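Local coordinates for core protein VP4 (Bluetongue virus, PDB 2JHP) that is a multifunctional RNA-capping enzyme of the viral inner core, binding guanine and S-adenosyl-L-homocysteine at separate sites, at residues K115-A120 and M497-S502; G472-L477 and L489-A494; P174-L179 and K208-G213. All coordinates share one frame; numbering follows the deposited sequence.

Interaction 1. Residues K115-A120 and M497-S502; sequences KGFGDA and MNFAVS. With GUN (guanine), chain E.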
# COMPACT_ATOMS: atom_id res chain seq x y z
N LYS A 115 -5.96 -4.77 3.49
CA LYS A 115 -5.88 -4.08 2.22
C LYS A 115 -6.72 -2.81 2.28
O LYS A 115 -6.31 -1.76 1.79
CB LYS A 115 -6.35 -4.97 1.08
CG LYS A 115 -5.60 -4.77 -0.22
CD LYS A 115 -6.38 -5.32 -1.42
CE LYS A 115 -7.05 -4.19 -2.18
NZ LYS A 115 -8.08 -4.65 -3.14
N GLY A 116 -7.89 -2.91 2.90
CA GLY A 116 -8.81 -1.78 3.03
C GLY A 116 -8.17 -0.63 3.78
O GLY A 116 -8.30 0.53 3.38
N PHE A 117 -7.46 -0.96 4.85
CA PHE A 117 -6.78 0.05 5.64
C PHE A 117 -5.71 0.78 4.81
O PHE A 117 -5.75 2.00 4.67
CB PHE A 117 -6.20 -0.55 6.92
CG PHE A 117 -5.28 0.35 7.63
CD1 PHE A 117 -5.74 1.49 8.23
CD2 PHE A 117 -3.95 0.06 7.70
CE1 PHE A 117 -4.88 2.33 8.90
CE2 PHE A 117 -3.07 0.89 8.37
CZ PHE A 117 -3.54 2.04 8.98
N GLY A 118 -4.78 0.02 4.25
CA GLY A 118 -3.75 0.58 3.39
C GLY A 118 -4.27 1.36 2.19
O GLY A 118 -3.66 2.36 1.81
N ASP A 119 -5.38 0.91 1.61
CA ASP A 119 -5.96 1.52 0.41
C ASP A 119 -6.60 2.87 0.70
O ASP A 119 -6.60 3.76 -0.16
CB ASP A 119 -7.04 0.62 -0.21
CG ASP A 119 -6.47 -0.59 -0.95
OD1 ASP A 119 -5.25 -0.87 -0.89
OD2 ASP A 119 -7.28 -1.27 -1.59
N ALA A 120 -7.17 3.00 1.88
CA ALA A 120 -7.77 4.24 2.30
C ALA A 120 -6.68 5.30 2.47
O ALA A 120 -6.82 6.41 1.99
CB ALA A 120 -8.55 4.04 3.56
N MET A 497 -4.20 0.27 14.39
CA MET A 497 -3.52 0.68 15.61
C MET A 497 -2.12 0.11 15.84
O MET A 497 -1.46 0.49 16.81
CB MET A 497 -4.41 0.45 16.82
CG MET A 497 -5.43 1.55 17.01
SD MET A 497 -6.65 1.24 18.27
CE MET A 497 -5.82 1.94 19.67
N ASN A 498 -1.66 -0.79 14.98
CA ASN A 498 -0.25 -1.18 14.95
C ASN A 498 0.64 -0.15 14.28
O ASN A 498 1.87 -0.29 14.32
CB ASN A 498 -0.07 -2.49 14.20
CG ASN A 498 -0.63 -3.68 14.96
OD1 ASN A 498 -0.45 -3.81 16.17
ND2 ASN A 498 -1.31 -4.56 14.24
N PHE A 499 0.05 0.86 13.64
CA PHE A 499 0.81 1.85 12.88
C PHE A 499 0.71 3.25 13.50
O PHE A 499 -0.33 3.64 14.06
CB PHE A 499 0.37 1.89 11.41
CG PHE A 499 0.64 0.61 10.61
CD1 PHE A 499 -0.34 -0.36 10.45
CD2 PHE A 499 1.86 0.41 9.96
CE1 PHE A 499 -0.09 -1.52 9.69
CE2 PHE A 499 2.10 -0.73 9.22
CZ PHE A 499 1.12 -1.69 9.09
N ALA A 500 1.79 4.00 13.43
CA ALA A 500 1.66 5.44 13.61
C ALA A 500 1.59 6.03 12.23
O ALA A 500 2.25 5.54 11.31
CB ALA A 500 2.84 6.06 14.42
N VAL A 501 0.76 7.07 12.10
CA VAL A 501 0.60 7.78 10.84
C VAL A 501 0.81 9.26 11.05
O VAL A 501 0.26 9.86 11.98
CB VAL A 501 -0.79 7.57 10.22
CG1 VAL A 501 -0.85 8.25 8.88
CG2 VAL A 501 -1.11 6.10 10.07
N SER A 502 1.60 9.83 10.16
CA SER A 502 1.83 11.27 10.13
C SER A 502 1.13 11.87 8.92
O SER A 502 1.15 11.29 7.85
CB SER A 502 3.34 11.54 10.08
OG SER A 502 3.92 10.94 8.92
N9 GUN E . -1.76 -2.84 1.51
C8 GUN E . -0.65 -3.28 0.92
N7 GUN E . 0.26 -3.59 1.85
C5 GUN E . -0.28 -3.35 3.05
C6 GUN E . 0.19 -3.48 4.36
O6 GUN E . 1.33 -3.90 4.58
N1 GUN E . -0.64 -3.12 5.42
C2 GUN E . -1.93 -2.64 5.14
N2 GUN E . -2.75 -2.30 6.12
N3 GUN E . -2.35 -2.53 3.86
C4 GUN E . -1.56 -2.87 2.83
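Phe117, in the first turn of helix 114-128, and Phe499, at the start of strand 499-503, meet across a wide backbone gap: the nearest CA atoms, of Phe117 and Met497, are 10.5 Å apart, so the gap is spanned mainly by the two phenylalanine rings. The strand lies between strands 433-437 and 466-469, antiparallel to both, as does the seventh strand of a Rossmann-like methyltransferase sheet. Phe117 sends its ring from the helix towards the strand, its CG lying anti to the backbone N (chi1 169°). Its CE2 comes to 3.7 Å from CD1 of Phe499. The ring planes are 30° apart, but the centroids are 5.8 Å apart and the rings hardly overlap. Guanine meets the neighbouring atom of the same edge: its amino N2 lies in the ring plane, 3.1 Å from Phe117 CD2. Gly118, without a side chain, lets the purine approach the helix backbone, guanine N3 lying 3.4 Å from Gly118 CA. Phe410, Trp437 and Trp495 each pack edge-to-face with Phe499. No hydrogen bond joins the segments; Phe117 gives the guanine pocket an apolar side and Phe499 backs that ring, while Tyr446 OH bonds the base.

Interaction 2. Residues G472-L477 and L489-A494; sequences GAILFL and LTYDPA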
# COMPACT_ATOMS: atom_id res chain seq x y z
N GLY A 472 -6.91 6.34 14.51
CA GLY A 472 -7.09 7.78 14.64
C GLY A 472 -6.97 8.46 13.29
O GLY A 472 -7.79 9.31 12.94
N ALA A 473 -5.95 8.06 12.54
CA ALA A 473 -5.66 8.61 11.23
C ALA A 473 -6.82 8.43 10.27
O ALA A 473 -7.15 9.35 9.53
CB ALA A 473 -4.41 7.99 10.67
N ILE A 474 -7.44 7.25 10.30
CA ILE A 474 -8.56 6.96 9.43
C ILE A 474 -9.79 7.79 9.83
O ILE A 474 -10.46 8.38 8.99
CB ILE A 474 -8.88 5.46 9.40
CG1 ILE A 474 -7.76 4.67 8.68
CG2 ILE A 474 -10.26 5.19 8.79
CD1 ILE A 474 -7.79 4.65 7.13
N LEU A 475 -10.07 7.83 11.13
CA LEU A 475 -11.18 8.58 11.68
C LEU A 475 -11.04 10.09 11.41
O LEU A 475 -12.03 10.79 11.19
CB LEU A 475 -11.27 8.32 13.18
CG LEU A 475 -12.26 7.27 13.70
CD1 LEU A 475 -13.11 6.62 12.61
CD2 LEU A 475 -11.57 6.24 14.55
N PHE A 476 -9.80 10.57 11.45
CA PHE A 476 -9.50 11.93 11.07
C PHE A 476 -9.90 12.19 9.61
O PHE A 476 -10.53 13.20 9.31
CB PHE A 476 -8.03 12.24 11.28
CG PHE A 476 -7.68 13.69 11.09
CD1 PHE A 476 -7.96 14.62 12.09
CD2 PHE A 476 -7.10 14.13 9.91
CE1 PHE A 476 -7.64 15.95 11.92
CE2 PHE A 476 -6.78 15.46 9.73
CZ PHE A 476 -7.05 16.37 10.75
N LEU A 477 -9.52 11.27 8.73
CA LEU A 477 -9.81 11.40 7.30
C LEU A 477 -11.27 11.17 7.00
O LEU A 477 -11.80 11.79 6.09
CB LEU A 477 -8.93 10.47 6.45
CG LEU A 477 -7.42 10.76 6.48
CD1 LEU A 477 -6.58 9.57 6.04
CD2 LEU A 477 -7.13 12.00 5.64
N LEU A 489 -16.32 2.43 5.25
CA LEU A 489 -15.06 1.71 5.11
C LEU A 489 -14.95 0.47 6.00
O LEU A 489 -15.06 0.56 7.23
CB LEU A 489 -13.88 2.64 5.42
CG LEU A 489 -12.48 2.04 5.23
CD1 LEU A 489 -12.19 1.79 3.74
CD2 LEU A 489 -11.41 2.95 5.82
N THR A 490 -14.74 -0.67 5.36
CA THR A 490 -14.48 -1.90 6.08
C THR A 490 -12.98 -1.96 6.35
O THR A 490 -12.16 -2.00 5.42
CB THR A 490 -14.96 -3.12 5.29
OG1 THR A 490 -16.39 -3.10 5.28
CG2 THR A 490 -14.48 -4.43 5.93
N TYR A 491 -12.64 -1.95 7.64
CA TYR A 491 -11.26 -2.08 8.06
C TYR A 491 -11.21 -2.55 9.51
O TYR A 491 -12.22 -2.60 10.20
CB TYR A 491 -10.49 -0.77 7.85
CG TYR A 491 -10.82 0.27 8.87
CD1 TYR A 491 -9.89 0.62 9.85
CD2 TYR A 491 -12.05 0.90 8.89
CE1 TYR A 491 -10.18 1.58 10.80
CE2 TYR A 491 -12.36 1.85 9.83
CZ TYR A 491 -11.41 2.20 10.79
OH TYR A 491 -11.71 3.16 11.73
N ASP A 492 -10.01 -2.87 9.95
CA ASP A 492 -9.80 -3.49 11.23
C ASP A 492 -9.05 -2.50 12.13
O ASP A 492 -7.86 -2.24 11.95
CB ASP A 492 -9.06 -4.82 11.02
CG ASP A 492 -8.56 -5.45 12.30
OD1 ASP A 492 -8.84 -4.96 13.42
OD2 ASP A 492 -7.86 -6.47 12.17
N PRO A 493 -9.78 -1.90 13.08
CA PRO A 493 -9.19 -0.89 13.97
C PRO A 493 -7.95 -1.34 14.76
O PRO A 493 -7.01 -0.56 14.93
CB PRO A 493 -10.37 -0.52 14.89
CG PRO A 493 -11.59 -0.78 14.01
CD PRO A 493 -11.23 -2.07 13.34
N ALA A 494 -7.94 -2.59 15.22
CA ALA A 494 -6.77 -3.15 15.91
C ALA A 494 -5.52 -3.14 15.01
O ALA A 494 -4.43 -2.73 15.42
CB ALA A 494 -7.06 -4.55 16.39
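Ile474 lays its CG2 methyl over one face of the Tyr491 ring, 4.2 Å from the centroid and 26° off the normal, a CH-pi contact whose closest ring atom is CZ. The same methyl meets CD2 of Leu489 at 3.9 Å, so one branch of the isoleucine serves both partners. Leu475, crossing the tyrosine at about a right angle, brings CD1 to 3.8 Å from Tyr491 OH. CG2 of Ile474 stands anti to its backbone N, which points it out from the helix, whereas the Tyr491 ring is carried between its own backbone N and carbonyl carbon (chi1 75°) and runs past the isoleucine in the opposite sense. Around the ring, the carbonyl O of Leu489 lies in its plane at the edge and accepts from Arg63 NH2; the OH bonds weakly to Asn471 ND2. The next residue, Asp492, is the N-cap of helix 493-496; its OD1 accepts a weak, bent bond from Ala494 N (3.1 Å, 123°), and OD2 forms a salt bridge with Arg110. The contact thus folds the connection after helix 470-480 back against that same helix, where Met478 also touches Leu489 and Tyr491. Helix 114-128 packs on Ile474 through Phe117, Ala120 and Leu121, while Arg63 of helix 59-64 touches Leu475, Tyr491 and Pro493.

Interaction 3. Residues P174-L179 and K208-G213; sequences PTDEKL and KKRSPG. With SAH (S-adenosyl-L-homocysteine), chain C.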
# COMPACT_ATOMS: atom_id res chain seq x y z
N PRO A 174 0.89 -20.38 -10.66
CA PRO A 174 0.39 -20.17 -12.03
C PRO A 174 -0.18 -18.76 -12.27
O PRO A 174 -0.65 -18.13 -11.32
CB PRO A 174 -0.72 -21.23 -12.17
CG PRO A 174 -1.11 -21.57 -10.78
CD PRO A 174 0.13 -21.45 -9.97
N THR A 175 -0.12 -18.28 -13.51
CA THR A 175 -0.73 -16.98 -13.89
C THR A 175 -1.40 -17.08 -15.26
O THR A 175 -1.64 -18.17 -15.75
CB THR A 175 0.29 -15.82 -13.99
OG1 THR A 175 1.62 -16.29 -13.75
CG2 THR A 175 -0.08 -14.70 -13.02
N ASP A 176 -1.66 -15.93 -15.87
CA ASP A 176 -2.25 -15.87 -17.21
C ASP A 176 -1.36 -16.53 -18.26
O ASP A 176 -0.16 -16.71 -18.05
CB ASP A 176 -2.52 -14.41 -17.59
CG ASP A 176 -3.62 -13.78 -16.73
OD1 ASP A 176 -3.29 -12.96 -15.83
OD2 ASP A 176 -4.80 -14.11 -16.94
N GLU A 177 -1.96 -16.88 -19.40
CA GLU A 177 -1.22 -17.43 -20.53
C GLU A 177 -0.09 -16.49 -20.98
O GLU A 177 -0.28 -15.27 -21.08
CB GLU A 177 -2.16 -17.76 -21.71
CG GLU A 177 -3.07 -16.62 -22.14
CD GLU A 177 -3.87 -16.92 -23.40
OE1 GLU A 177 -3.26 -17.08 -24.48
OE2 GLU A 177 -5.11 -16.99 -23.31
N LYS A 178 1.06 -17.10 -21.23
CA LYS A 178 2.32 -16.41 -21.57
C LYS A 178 2.19 -15.08 -22.30
O LYS A 178 2.79 -14.08 -21.88
CB LYS A 178 3.21 -17.39 -22.34
CG LYS A 178 4.38 -16.83 -23.10
CD LYS A 178 4.88 -17.90 -24.08
CE LYS A 178 5.31 -17.29 -25.42
NZ LYS A 178 5.44 -18.27 -26.53
N LEU A 179 1.39 -15.06 -23.37
CA LEU A 179 1.31 -13.89 -24.25
C LEU A 179 0.45 -12.71 -23.75
O LEU A 179 0.70 -11.57 -24.14
CB LEU A 179 0.95 -14.31 -25.69
CG LEU A 179 2.17 -14.80 -26.49
CD1 LEU A 179 1.79 -15.61 -27.75
CD2 LEU A 179 3.12 -13.64 -26.83
N LYS A 208 -7.60 -6.62 -23.16
CA LYS A 208 -8.77 -5.74 -23.06
C LYS A 208 -9.75 -6.23 -22.00
O LYS A 208 -10.23 -5.44 -21.19
CB LYS A 208 -9.47 -5.61 -24.41
CG LYS A 208 -10.69 -4.69 -24.38
CD LYS A 208 -11.60 -4.79 -25.63
CE LYS A 208 -12.57 -5.95 -25.57
NZ LYS A 208 -13.41 -6.00 -26.79
N LYS A 209 -10.03 -7.53 -22.00
CA LYS A 209 -11.01 -8.14 -21.08
C LYS A 209 -10.51 -8.16 -19.63
O LYS A 209 -11.24 -7.80 -18.72
CB LYS A 209 -11.42 -9.54 -21.58
CG LYS A 209 -12.41 -10.29 -20.71
CD LYS A 209 -13.55 -10.87 -21.57
CE LYS A 209 -13.36 -12.35 -21.95
NZ LYS A 209 -14.28 -13.25 -21.17
N ARG A 210 -9.26 -8.57 -19.43
CA ARG A 210 -8.69 -8.62 -18.08
C ARG A 210 -8.23 -7.25 -17.55
O ARG A 210 -8.26 -7.03 -16.34
CB ARG A 210 -7.54 -9.62 -18.02
CG ARG A 210 -7.91 -11.02 -18.42
CD ARG A 210 -6.83 -11.97 -17.96
NE ARG A 210 -6.63 -13.16 -18.79
CZ ARG A 210 -7.40 -13.58 -19.80
NH1 ARG A 210 -8.48 -12.90 -20.17
NH2 ARG A 210 -7.07 -14.69 -20.45
N SER A 211 -7.80 -6.36 -18.44
CA SER A 211 -7.32 -5.04 -18.04
C SER A 211 -7.94 -3.92 -18.87
O SER A 211 -7.23 -3.27 -19.65
CB SER A 211 -5.79 -4.99 -18.16
OG SER A 211 -5.19 -6.17 -17.66
N PRO A 212 -9.26 -3.68 -18.72
CA PRO A 212 -9.95 -2.64 -19.51
C PRO A 212 -9.22 -1.30 -19.49
O PRO A 212 -9.01 -0.70 -20.55
CB PRO A 212 -11.32 -2.51 -18.82
CG PRO A 212 -11.53 -3.80 -18.08
CD PRO A 212 -10.17 -4.38 -17.79
N GLY A 213 -8.83 -0.85 -18.30
CA GLY A 213 -8.24 0.47 -18.08
C GLY A 213 -7.03 0.77 -18.95
O GLY A 213 -7.09 1.62 -19.85
N SAH C . 1.53 -12.33 -31.04
CA SAH C . 0.78 -13.54 -31.51
CB SAH C . 1.69 -14.75 -31.70
CG SAH C . 2.78 -14.55 -32.75
SD SAH C . 2.47 -15.58 -34.21
C SAH C . -0.37 -13.86 -30.56
O SAH C . -0.34 -13.51 -29.38
OXT SAH C . -1.36 -14.47 -30.96
C5' SAH C . 3.76 -14.79 -35.19
C4' SAH C . 3.11 -13.94 -36.28
O4' SAH C . 4.05 -13.10 -36.89
C3' SAH C . 2.50 -14.77 -37.40
O3' SAH C . 1.11 -14.73 -37.25
C2' SAH C . 2.95 -14.09 -38.68
O2' SAH C . 1.85 -13.75 -39.49
C1' SAH C . 3.58 -12.81 -38.18
N9 SAH C . 4.70 -12.27 -38.97
C8 SAH C . 5.71 -12.95 -39.61
N7 SAH C . 6.53 -12.04 -40.18
C5 SAH C . 6.08 -10.80 -39.90
C6 SAH C . 6.53 -9.53 -40.22
N6 SAH C . 7.63 -9.37 -40.95
N1 SAH C . 5.83 -8.42 -39.78
C2 SAH C . 4.69 -8.57 -39.03
N3 SAH C . 4.25 -9.84 -38.71
C4 SAH C . 4.93 -10.94 -39.14
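Arg210 NE donates to Asp176 OD2 at 2.8 Å, a hydrogen bond within a salt bridge between the loop leading into helix 178-186 and the C-terminal end of helix 202-210, in a Rossmann-like methyltransferase domain. Along the chain, the first of these helices comes before strand 192-196, in the middle of the mixed sheet, and the second follows it. The bond is bent, with an N-H...O angle of 135°. Asp176 OD2 sits at the NE edge of the guanidinium, near its plane, yet the donor reaches that oxygen from 49° above the carboxylate plane, so the two flat groups are twisted rather than paired side by side. The other oxygen, Asp176 OD1, forms a salt bridge with Lys383 NZ and lies close to Asp184 OD2, which places Asp176 in the second shell of the guanine pocket that Lys383 and Asp184 line. Glu177, its chain extended beyond CG, crosses the arginine at about a right angle. Its OE2 stays 4.2 Å from Arg210 NH2, beyond salt-bridge range, and is instead paired with Arg202 NH1. Gln206 OE1, one turn back along the helix, accepts from Arg210 NH1 and so helps to fix the guanidinium. At the far end of the first segment the contact gives way to the cofactor site: Leu179 CD1 lies 3.4 Å from carboxylate atom O of S-adenosyl-L-homocysteine.

Overall arrangement
From the N terminus, residues 115-120 open the longest loop, which closes only when 497-502 returns to complete interaction 1, after 376 intervening residues. Both other contacts fall within that span and neither crosses it or the other. Interaction 3 comes first, a short closure from 174-179 to 208-213 around the first strand of one methyltransferase-like sheet. Interaction 2 follows in series, joining 472-477 to 489-494 just before strand 499-503. Interactions 1 and 2 touch, Val501 CB lying 3.7 Å from Ala473 CB, and together knit helices 114-128 and 470-480 to the edge region of the other such sheet. Interaction 3 stands apart, its centre about 30 Å from that of interaction 1.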